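PDB 1A4E: peroxisomal catalase A from Saccharomyces cerevisiae, which degrades hydrogen peroxide to water and oxygen with a heme cofactor, and so probably protects the cell from peroxide made by peroxisomal oxidases. Local coordinates for residues V279-L282 and T283-W286; D428-Q431 and A432-Y436; I136-P139 and S140-P143. One frame throughout, in Å; residues are numbered along the deposited sequence.

Interaction 1 of 3, residues V279-L282 and T283-W286; sequences VFDL and TKVW
Thr283 folds back onto the carboxylate of Asp281 and puts two donors on a single oxygen. Its hydroxyl OG1 gives a hydrogen bond to Asp281 OD1 at 2.7 Å, and its backbone N donates to the same OD1 at 3.0 Å, closing an Asx turn. Both donors come from one face of the carboxylate, well above its plane. Lys284 completes a type I beta turn that starts at Asp281, through a weak bond from its N to Asp281 O; the turn carries Leu282, which touches the heme. The lysine side chain bends at chi2 (-70°) and again at chi4 (-71°), curling over the carboxylate and bringing NZ to 2.9 Å from Asp281 OD2 in a salt bridge. NZ makes a weak bond to Thr283 OG1 and pairs with a second carboxylate, Asp428, while Arg137 forms a salt bridge to Asp281 OD2. Trp286 closes the far end: its CZ2 lies 3.9 Å from Val279 CG1, which approaches the indole obliquely, while NE1 donates weakly to a water near Asp281 O. Replacing Asp281 by an alanine would probably leave Thr283 N and OG1 without their shared acceptor and take from Arg137 and Lys284 one of the two carboxylates they share, the other being Asp428. One carboxylate thus does much to hold the buried loop before strand 294-303: OD1 grips the backbone N and hydroxyl of Thr283, and OD2 probably balances the nearby cations.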
loop_
_atom_site.group_PDB
_atom_site.type_symbol
_atom_site.label_atom_id
_atom_site.label_comp_id
_atom_site.label_asym_id
_atom_site.label_seq_id
_atom_site.Cartn_x
_atom_site.Cartn_y
_atom_site.Cartn_z
ATOM N N VAL B 279 -16.251 -11.935 -35.782
ATOM C CA VAL B 279 -16.155 -12.828 -34.626
ATOM C C VAL B 279 -15.475 -12.129 -33.453
ATOM O O VAL B 279 -15.558 -12.592 -32.321
ATOM C CB VAL B 279 -15.342 -14.135 -34.906
ATOM C CG1 VAL B 279 -16.248 -15.065 -35.689
ATOM C CG2 VAL B 279 -14.027 -13.865 -35.642
ATOM N N PHE B 280 -14.796 -11.009 -33.729
ATOM C CA PHE B 280 -14.114 -10.205 -32.732
ATOM C C PHE B 280 -15.010 -9.119 -32.144
ATOM O O PHE B 280 -14.538 -8.272 -31.381
ATOM C CB PHE B 280 -12.882 -9.566 -33.374
ATOM C CG PHE B 280 -11.974 -10.576 -34.053
ATOM C CD1 PHE B 280 -11.652 -11.786 -33.423
ATOM C CD2 PHE B 280 -11.474 -10.290 -35.328
ATOM C CE1 PHE B 280 -10.826 -12.710 -34.070
ATOM C CE2 PHE B 280 -10.650 -11.221 -35.964
ATOM C CZ PHE B 280 -10.326 -12.429 -35.341
ATOM N N ASP B 281 -16.303 -9.111 -32.495
ATOM C CA ASP B 281 -17.215 -8.116 -31.978
ATOM C C ASP B 281 -18.067 -8.699 -30.868
ATOM O O ASP B 281 -18.896 -9.584 -31.072
ATOM C CB ASP B 281 -18.110 -7.606 -33.098
ATOM C CG ASP B 281 -19.021 -6.421 -32.762
ATOM O OD1 ASP B 281 -19.071 -5.959 -31.624
ATOM O OD2 ASP B 281 -19.696 -5.940 -33.663
ATOM N N LEU B 282 -17.873 -8.085 -29.699
ATOM C CA LEU B 282 -18.541 -8.464 -28.461
ATOM C C LEU B 282 -20.042 -8.214 -28.481
ATOM O O LEU B 282 -20.788 -8.886 -27.769
ATOM C CB LEU B 282 -17.964 -7.679 -27.295
ATOM C CG LEU B 282 -17.614 -8.303 -25.958
ATOM C CD1 LEU B 282 -17.404 -7.125 -25.030
ATOM C CD2 LEU B 282 -18.679 -9.225 -25.392
ATOM N N THR B 283 -20.513 -7.243 -29.274
ATOM C CA THR B 283 -21.933 -6.927 -29.321
ATOM C C THR B 283 -22.749 -7.846 -30.238
ATOM O O THR B 283 -23.956 -7.675 -30.380
ATOM C CB THR B 283 -22.076 -5.454 -29.736
ATOM O OG1 THR B 283 -21.628 -5.359 -31.073
ATOM C CG2 THR B 283 -21.265 -4.512 -28.850
ATOM N N LYS B 284 -22.134 -8.882 -30.815
ATOM C CA LYS B 284 -22.808 -9.802 -31.717
ATOM C C LYS B 284 -22.868 -11.218 -31.174
ATOM O O LYS B 284 -21.912 -11.694 -30.564
ATOM C CB LYS B 284 -22.091 -9.869 -33.063
ATOM C CG LYS B 284 -21.910 -8.567 -33.829
ATOM C CD LYS B 284 -23.216 -8.008 -34.372
ATOM C CE LYS B 284 -22.914 -6.715 -35.105
ATOM N NZ LYS B 284 -22.547 -5.681 -34.161
ATOM N N VAL B 285 -23.998 -11.902 -31.388
ATOM C CA VAL B 285 -24.135 -13.312 -31.058
ATOM C C VAL B 285 -24.133 -14.102 -32.355
ATOM O O VAL B 285 -24.455 -13.596 -33.428
ATOM C CB VAL B 285 -25.452 -13.629 -30.295
ATOM C CG1 VAL B 285 -25.408 -12.858 -28.999
ATOM C CG2 VAL B 285 -26.704 -13.235 -31.061
ATOM N N TRP B 286 -23.700 -15.351 -32.245
ATOM C CA TRP B 286 -23.678 -16.296 -33.347
ATOM C C TRP B 286 -25.022 -17.017 -33.391
ATOM O O TRP B 286 -25.524 -17.456 -32.348
ATOM C CB TRP B 286 -22.577 -17.343 -33.159
ATOM C CG TRP B 286 -21.133 -16.848 -33.104
ATOM C CD1 TRP B 286 -20.756 -15.538 -33.315
ATOM C CD2 TRP B 286 -20.065 -17.665 -32.851
ATOM N NE1 TRP B 286 -19.453 -15.532 -33.191
ATOM C CE2 TRP B 286 -18.996 -16.761 -32.917
ATOM C CE3 TRP B 286 -19.846 -19.017 -32.579
ATOM C CZ2 TRP B 286 -17.690 -17.200 -32.714
ATOM C CZ3 TRP B 286 -18.537 -19.459 -32.376
ATOM C CH2 TRP B 286 -17.472 -18.556 -32.446
HETATM O O HOH W 1 -19.043 -12.087 -29.959
HETATM O O HOH W 2 -19.209 -12.482 -32.914
#

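Interaction 2 of 3, residues D428-Q431 and A432-Y436; sequences DFVQ and ARNLY
Gln431 and Leu435 stand one turn apart in the opening part of helix 430-440, an alpha helix in the C-terminal part of catalase. Leu435 N donates to Gln431 O at 3.1 Å, and CB of Leu435 packs against the same carbonyl. The side chain of Gln431 itself leads off the helix: beyond CG it runs extended (chi2 -173°), which carries its amide out to the 279-286 loop, where OE1 probably accepts a hydrogen bond from Val285 N. Phe429, Gln431 and Leu435 all pack on helix 176-182. Ala432 turns its methyl back on the preceding turn, with CB 3.5 Å from Phe429 O. That carbonyl is engaged by the next residue too, since Arg433 N donates to it at 3.2 Å and the guanidinium lies with one face over it. The guanidinium is held from outside the segments by Val475 O, Arg474 O and Asp426. Val430 repeats the helical pattern, its O receiving Asn434 N at 3.0 Å. The side chains of Val430 and Asn434 lie alongside each other and point the same way. In this pair Asn434 ND2 rests 3.5 Å from Val430 CG1, and although it also comes within 3.0 Å of Val430 O, the angle is too poor for a hydrogen bond.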
loop_
_atom_site.group_PDB
_atom_site.type_symbol
_atom_site.label_atom_id
_atom_site.label_comp_id
_atom_site.label_asym_id
_atom_site.label_seq_id
_atom_site.Cartn_x
_atom_site.Cartn_y
_atom_site.Cartn_z
ATOM N N ASP B 428 -25.357 -2.991 -36.731
ATOM C CA ASP B 428 -25.282 -2.948 -35.279
ATOM C C ASP B 428 -26.618 -2.749 -34.588
ATOM O O ASP B 428 -26.678 -2.604 -33.369
ATOM C CB ASP B 428 -24.327 -1.844 -34.854
ATOM C CG ASP B 428 -22.892 -2.038 -35.338
ATOM O OD1 ASP B 428 -22.462 -3.167 -35.570
ATOM O OD2 ASP B 428 -22.186 -1.049 -35.481
ATOM N N PHE B 429 -27.708 -2.746 -35.363
ATOM C CA PHE B 429 -29.054 -2.650 -34.824
ATOM C C PHE B 429 -29.892 -3.878 -35.138
ATOM O O PHE B 429 -30.885 -4.126 -34.456
ATOM C CB PHE B 429 -29.759 -1.408 -35.374
ATOM C CG PHE B 429 -29.268 -0.125 -34.717
ATOM C CD1 PHE B 429 -28.101 0.498 -35.168
ATOM C CD2 PHE B 429 -29.971 0.411 -33.632
ATOM C CE1 PHE B 429 -27.635 1.644 -34.525
ATOM C CE2 PHE B 429 -29.498 1.562 -32.997
ATOM C CZ PHE B 429 -28.332 2.178 -33.443
ATOM N N VAL B 430 -29.473 -4.679 -36.129
ATOM C CA VAL B 430 -30.186 -5.879 -36.555
ATOM C C VAL B 430 -30.496 -6.850 -35.420
ATOM O O VAL B 430 -31.662 -7.170 -35.193
ATOM C CB VAL B 430 -29.345 -6.570 -37.678
ATOM C CG1 VAL B 430 -29.780 -7.995 -37.985
ATOM C CG2 VAL B 430 -29.607 -5.831 -38.967
ATOM N N GLN B 431 -29.478 -7.300 -34.677
ATOM C CA GLN B 431 -29.663 -8.260 -33.592
ATOM C C GLN B 431 -30.448 -7.748 -32.402
ATOM O O GLN B 431 -31.108 -8.528 -31.719
ATOM C CB GLN B 431 -28.316 -8.759 -33.111
ATOM C CG GLN B 431 -27.638 -9.577 -34.200
ATOM C CD GLN B 431 -26.364 -10.263 -33.755
ATOM O OE1 GLN B 431 -25.937 -10.127 -32.612
ATOM N NE2 GLN B 431 -25.718 -11.024 -34.637
ATOM N N ALA B 432 -30.407 -6.435 -32.151
ATOM C CA ALA B 432 -31.218 -5.837 -31.102
ATOM C C ALA B 432 -32.693 -5.973 -31.472
ATOM O O ALA B 432 -33.540 -6.288 -30.638
ATOM C CB ALA B 432 -30.882 -4.364 -30.962
ATOM N N ARG B 433 -32.975 -5.804 -32.770
ATOM C CA ARG B 433 -34.325 -5.908 -33.291
ATOM C C ARG B 433 -34.846 -7.344 -33.318
ATOM O O ARG B 433 -36.011 -7.567 -32.987
ATOM C CB ARG B 433 -34.348 -5.307 -34.681
ATOM C CG ARG B 433 -35.760 -5.026 -35.151
ATOM C CD ARG B 433 -35.705 -4.441 -36.538
ATOM N NE ARG B 433 -34.946 -3.207 -36.546
ATOM C CZ ARG B 433 -34.012 -2.976 -37.462
ATOM N NH1 ARG B 433 -33.717 -3.860 -38.419
ATOM N NH2 ARG B 433 -33.367 -1.822 -37.406
ATOM N N ASN B 434 -34.022 -8.332 -33.678
ATOM C CA ASN B 434 -34.497 -9.722 -33.648
ATOM C C ASN B 434 -34.657 -10.189 -32.199
ATOM O O ASN B 434 -35.456 -11.081 -31.950
ATOM C CB ASN B 434 -33.497 -10.631 -34.363
ATOM C CG ASN B 434 -33.291 -10.255 -35.830
ATOM O OD1 ASN B 434 -34.241 -10.277 -36.610
ATOM N ND2 ASN B 434 -32.092 -9.906 -36.260
ATOM N N LEU B 435 -33.948 -9.549 -31.248
ATOM C CA LEU B 435 -34.114 -9.830 -29.822
ATOM C C LEU B 435 -35.477 -9.300 -29.384
ATOM O O LEU B 435 -36.155 -9.963 -28.598
ATOM C CB LEU B 435 -32.973 -9.155 -29.004
ATOM C CG LEU B 435 -32.761 -9.272 -27.470
ATOM C CD1 LEU B 435 -33.562 -8.211 -26.738
ATOM C CD2 LEU B 435 -33.137 -10.670 -27.008
ATOM N N TYR B 436 -35.891 -8.127 -29.901
ATOM C CA TYR B 436 -37.196 -7.555 -29.601
ATOM C C TYR B 436 -38.320 -8.477 -30.077
ATOM O O TYR B 436 -39.311 -8.667 -29.370
ATOM C CB TYR B 436 -37.338 -6.183 -30.275
ATOM C CG TYR B 436 -38.624 -5.461 -29.881
ATOM C CD1 TYR B 436 -38.888 -5.194 -28.534
ATOM C CD2 TYR B 436 -39.542 -5.071 -30.862
ATOM C CE1 TYR B 436 -40.064 -4.542 -28.163
ATOM C CE2 TYR B 436 -40.720 -4.419 -30.493
ATOM C CZ TYR B 436 -40.969 -4.162 -29.146
ATOM O OH TYR B 436 -42.120 -3.502 -28.778
#

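Interaction 3 of 3, residues I136-P139 and S140-P143. With HEM (protoporphyrin IX containing Fe), chain I.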
loop_
_atom_site.group_PDB
_atom_site.type_symbol
_atom_site.label_atom_id
_atom_site.label_comp_id
_atom_site.label_asym_id
_atom_site.label_seq_id
_atom_site.Cartn_x
_atom_site.Cartn_y
_atom_site.Cartn_z
ATOM N N ILE B 136 -19.735 -2.516 -25.001
ATOM C CA ILE B 136 -18.690 -1.905 -25.807
ATOM C C ILE B 136 -17.905 -2.910 -26.637
ATOM O O ILE B 136 -17.894 -4.109 -26.362
ATOM C CB ILE B 136 -17.677 -1.112 -24.899
ATOM C CG1 ILE B 136 -17.103 -2.037 -23.829
ATOM C CG2 ILE B 136 -18.360 0.098 -24.264
ATOM C CD1 ILE B 136 -15.922 -1.436 -23.055
ATOM N N ARG B 137 -17.255 -2.410 -27.689
ATOM C CA ARG B 137 -16.345 -3.198 -28.507
ATOM C C ARG B 137 -15.006 -2.461 -28.658
ATOM O O ARG B 137 -14.109 -2.898 -29.380
ATOM C CB ARG B 137 -16.989 -3.481 -29.882
ATOM C CG ARG B 137 -17.325 -2.306 -30.784
ATOM C CD ARG B 137 -17.917 -2.879 -32.057
ATOM N NE ARG B 137 -18.141 -1.845 -33.050
ATOM C CZ ARG B 137 -18.872 -2.030 -34.155
ATOM N NH1 ARG B 137 -19.457 -3.186 -34.442
ATOM N NH2 ARG B 137 -19.041 -1.010 -34.988
ATOM N N ASP B 138 -14.859 -1.331 -27.949
ATOM C CA ASP B 138 -13.607 -0.595 -27.841
ATOM C C ASP B 138 -13.165 -0.605 -26.385
ATOM O O ASP B 138 -13.905 -0.133 -25.516
ATOM C CB ASP B 138 -13.749 0.856 -28.251
ATOM C CG ASP B 138 -13.775 1.042 -29.750
ATOM O OD1 ASP B 138 -12.745 0.853 -30.389
ATOM O OD2 ASP B 138 -14.825 1.382 -30.280
ATOM N N PRO B 139 -11.975 -1.129 -26.062
ATOM C CA PRO B 139 -11.486 -1.246 -24.687
ATOM C C PRO B 139 -11.299 0.074 -23.940
ATOM O O PRO B 139 -11.504 0.160 -22.728
ATOM C CB PRO B 139 -10.216 -2.046 -24.849
ATOM C CG PRO B 139 -9.723 -1.687 -26.232
ATOM C CD PRO B 139 -11.021 -1.668 -27.025
ATOM N N SER B 140 -10.957 1.123 -24.695
ATOM C CA SER B 140 -10.744 2.463 -24.163
ATOM C C SER B 140 -12.000 3.130 -23.626
ATOM O O SER B 140 -11.965 4.036 -22.796
ATOM C CB SER B 140 -10.156 3.327 -25.249
ATOM O OG SER B 140 -10.996 3.242 -26.386
ATOM N N LYS B 141 -13.126 2.646 -24.137
ATOM C CA LYS B 141 -14.439 3.125 -23.765
ATOM C C LYS B 141 -14.802 2.640 -22.360
ATOM O O LYS B 141 -15.690 3.225 -21.739
ATOM C CB LYS B 141 -15.427 2.588 -24.794
ATOM C CG LYS B 141 -16.436 3.515 -25.432
ATOM C CD LYS B 141 -15.840 4.352 -26.530
ATOM C CE LYS B 141 -15.875 3.762 -27.928
ATOM N NZ LYS B 141 -17.020 4.239 -28.683
ATOM N N PHE B 142 -14.132 1.595 -21.823
ATOM C CA PHE B 142 -14.505 0.998 -20.543
ATOM C C PHE B 142 -14.441 1.881 -19.305
ATOM O O PHE B 142 -15.459 1.865 -18.610
ATOM C CB PHE B 142 -13.662 -0.259 -20.273
ATOM C CG PHE B 142 -14.154 -1.073 -19.078
ATOM C CD1 PHE B 142 -15.329 -1.828 -19.178
ATOM C CD2 PHE B 142 -13.431 -1.062 -17.880
ATOM C CE1 PHE B 142 -15.778 -2.568 -18.084
ATOM C CE2 PHE B 142 -13.890 -1.805 -16.794
ATOM C CZ PHE B 142 -15.057 -2.558 -16.892
ATOM N N PRO B 143 -13.383 2.640 -18.935
ATOM C CA PRO B 143 -13.398 3.555 -17.788
ATOM C C PRO B 143 -14.548 4.557 -17.850
ATOM O O PRO B 143 -15.226 4.790 -16.853
ATOM C CB PRO B 143 -12.039 4.223 -17.816
ATOM C CG PRO B 143 -11.170 3.170 -18.450
ATOM C CD PRO B 143 -12.066 2.667 -19.573
HETATM C CHA HEM I . -14.446 -7.675 -12.970
HETATM C CHB HEM I . -12.052 -4.977 -16.132
HETATM C CHC HEM I . -15.140 -6.284 -19.548
HETATM C CHD HEM I . -16.820 -9.720 -16.632
HETATM C C1A HEM I . -13.624 -6.698 -13.501
HETATM C C2A HEM I . -12.519 -6.093 -12.783
HETATM C C3A HEM I . -11.792 -5.402 -13.694
HETATM C C4A HEM I . -12.472 -5.554 -14.957
HETATM C CMA HEM I . -10.475 -4.671 -13.480
HETATM C CAA HEM I . -12.198 -6.274 -11.310
HETATM C CBA HEM I . -11.063 -7.265 -11.175
HETATM C CGA HEM I . -10.615 -7.530 -9.755
HETATM O O1A HEM I . -10.372 -6.600 -8.989
HETATM O O2A HEM I . -10.491 -8.699 -9.425
HETATM C C1B HEM I . -12.673 -5.122 -17.352
HETATM C C2B HEM I . -12.273 -4.414 -18.545
HETATM C C3B HEM I . -13.215 -4.695 -19.508
HETATM C C4B HEM I . -14.156 -5.603 -18.868
HETATM C CMB HEM I . -11.038 -3.522 -18.615
HETATM C CAB HEM I . -13.329 -4.246 -20.829
HETATM C CBB HEM I . -12.318 -3.546 -21.638
HETATM C C1C HEM I . -15.855 -7.361 -19.063
HETATM C C2C HEM I . -16.639 -8.244 -19.896
HETATM C C3C HEM I . -17.067 -9.261 -19.093
HETATM C C4C HEM I . -16.546 -8.977 -17.768
HETATM C CMC HEM I . -16.862 -8.056 -21.394
HETATM C CAC HEM I . -17.798 -10.386 -19.448
HETATM C CBC HEM I . -17.350 -11.345 -20.433
HETATM C C1D HEM I . -16.334 -9.450 -15.366
HETATM C C2D HEM I . -16.651 -10.217 -14.188
HETATM C C3D HEM I . -16.006 -9.620 -13.162
HETATM C C4D HEM I . -15.285 -8.501 -13.705
HETATM C CMD HEM I . -17.516 -11.467 -14.108
HETATM C CAD HEM I . -16.073 -10.019 -11.701
HETATM C CBD HEM I . -15.032 -11.029 -11.274
HETATM C CGD HEM I . -15.234 -11.398 -9.816
HETATM O O1D HEM I . -16.289 -11.914 -9.474
HETATM O O2D HEM I . -14.347 -11.163 -9.004
HETATM N NA HEM I . -13.570 -6.382 -14.847
HETATM N NB HEM I . -13.809 -5.869 -17.560
HETATM N NC HEM I . -15.762 -7.837 -17.773
HETATM N ND HEM I . -15.481 -8.404 -15.067
HETATM FE FE HEM I . -14.688 -7.096 -16.299
#
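A type I beta turn from Asp138 to Lys141 leads the chain into helix 141-149, with Lys141 N bonded to Asp138 O at 3.2 Å and Phe142 N to Pro139 O at 3.1 Å. Ile136, before the turn, reaches across to Phe142, just after it: its CD1 lies 3.8 Å from Phe142 CB, at the edge of the phenyl ring and in its plane. Phe142 swings its CG anti to the backbone N (chi1 -170°), which sends the ring out from the turn and flat over pyrrole B of the heme. Heme C2B lies 3.5 Å from the ring plane, beneath its centre, and Pro139 CA meets the vinyl carbon CBB of the heme at 3.9 Å. The same phenyl ring lines the pocket that holds azide, near the active-site His56. The side chains of Asp138 and Lys141, the first and last residues of the turn, cross obliquely, Asp138 OD2 and Lys141 NZ making a long salt bridge of 3.9 Å; Lys141 NZ has firmer partners in Asn172 and His419, and Asp138 OD1 accepts from Trp420 N. A second subunit covers part of the surface, its Phe20 O receiving Ser140 OG and its Phe45 meeting Phe142 edge-to-face. The segment joins the loop after strand 122-129 to the start of helix 141-149, with Pro139 resting on Pro332 and Ala336 of helix 332-348, which supplies the axial heme ligand Tyr341.

Interactions 1 and 3 are buried turns within the catalase family region, each contributing to the heme pocket, whereas interaction 2 is a partly buried helical turn away from the annotated sites. A charge network ties all three together: Arg137 NH1 meets Asp281 OD2 at 2.9 Å, and Arg137 NH2 reaches Asp428 OD2 at 3.2 Å, with Lys284 as the other cation on Asp428. Leu282 CD1 also packs on Ile136 O, joining interactions 1 and 3 directly. Their chemistry follows their place: a carboxylate organises interaction 1, backbone bonds dominate interaction 2, and apolar and aromatic contact with the heme marks interaction 3, where alone a second subunit makes extensive contacts.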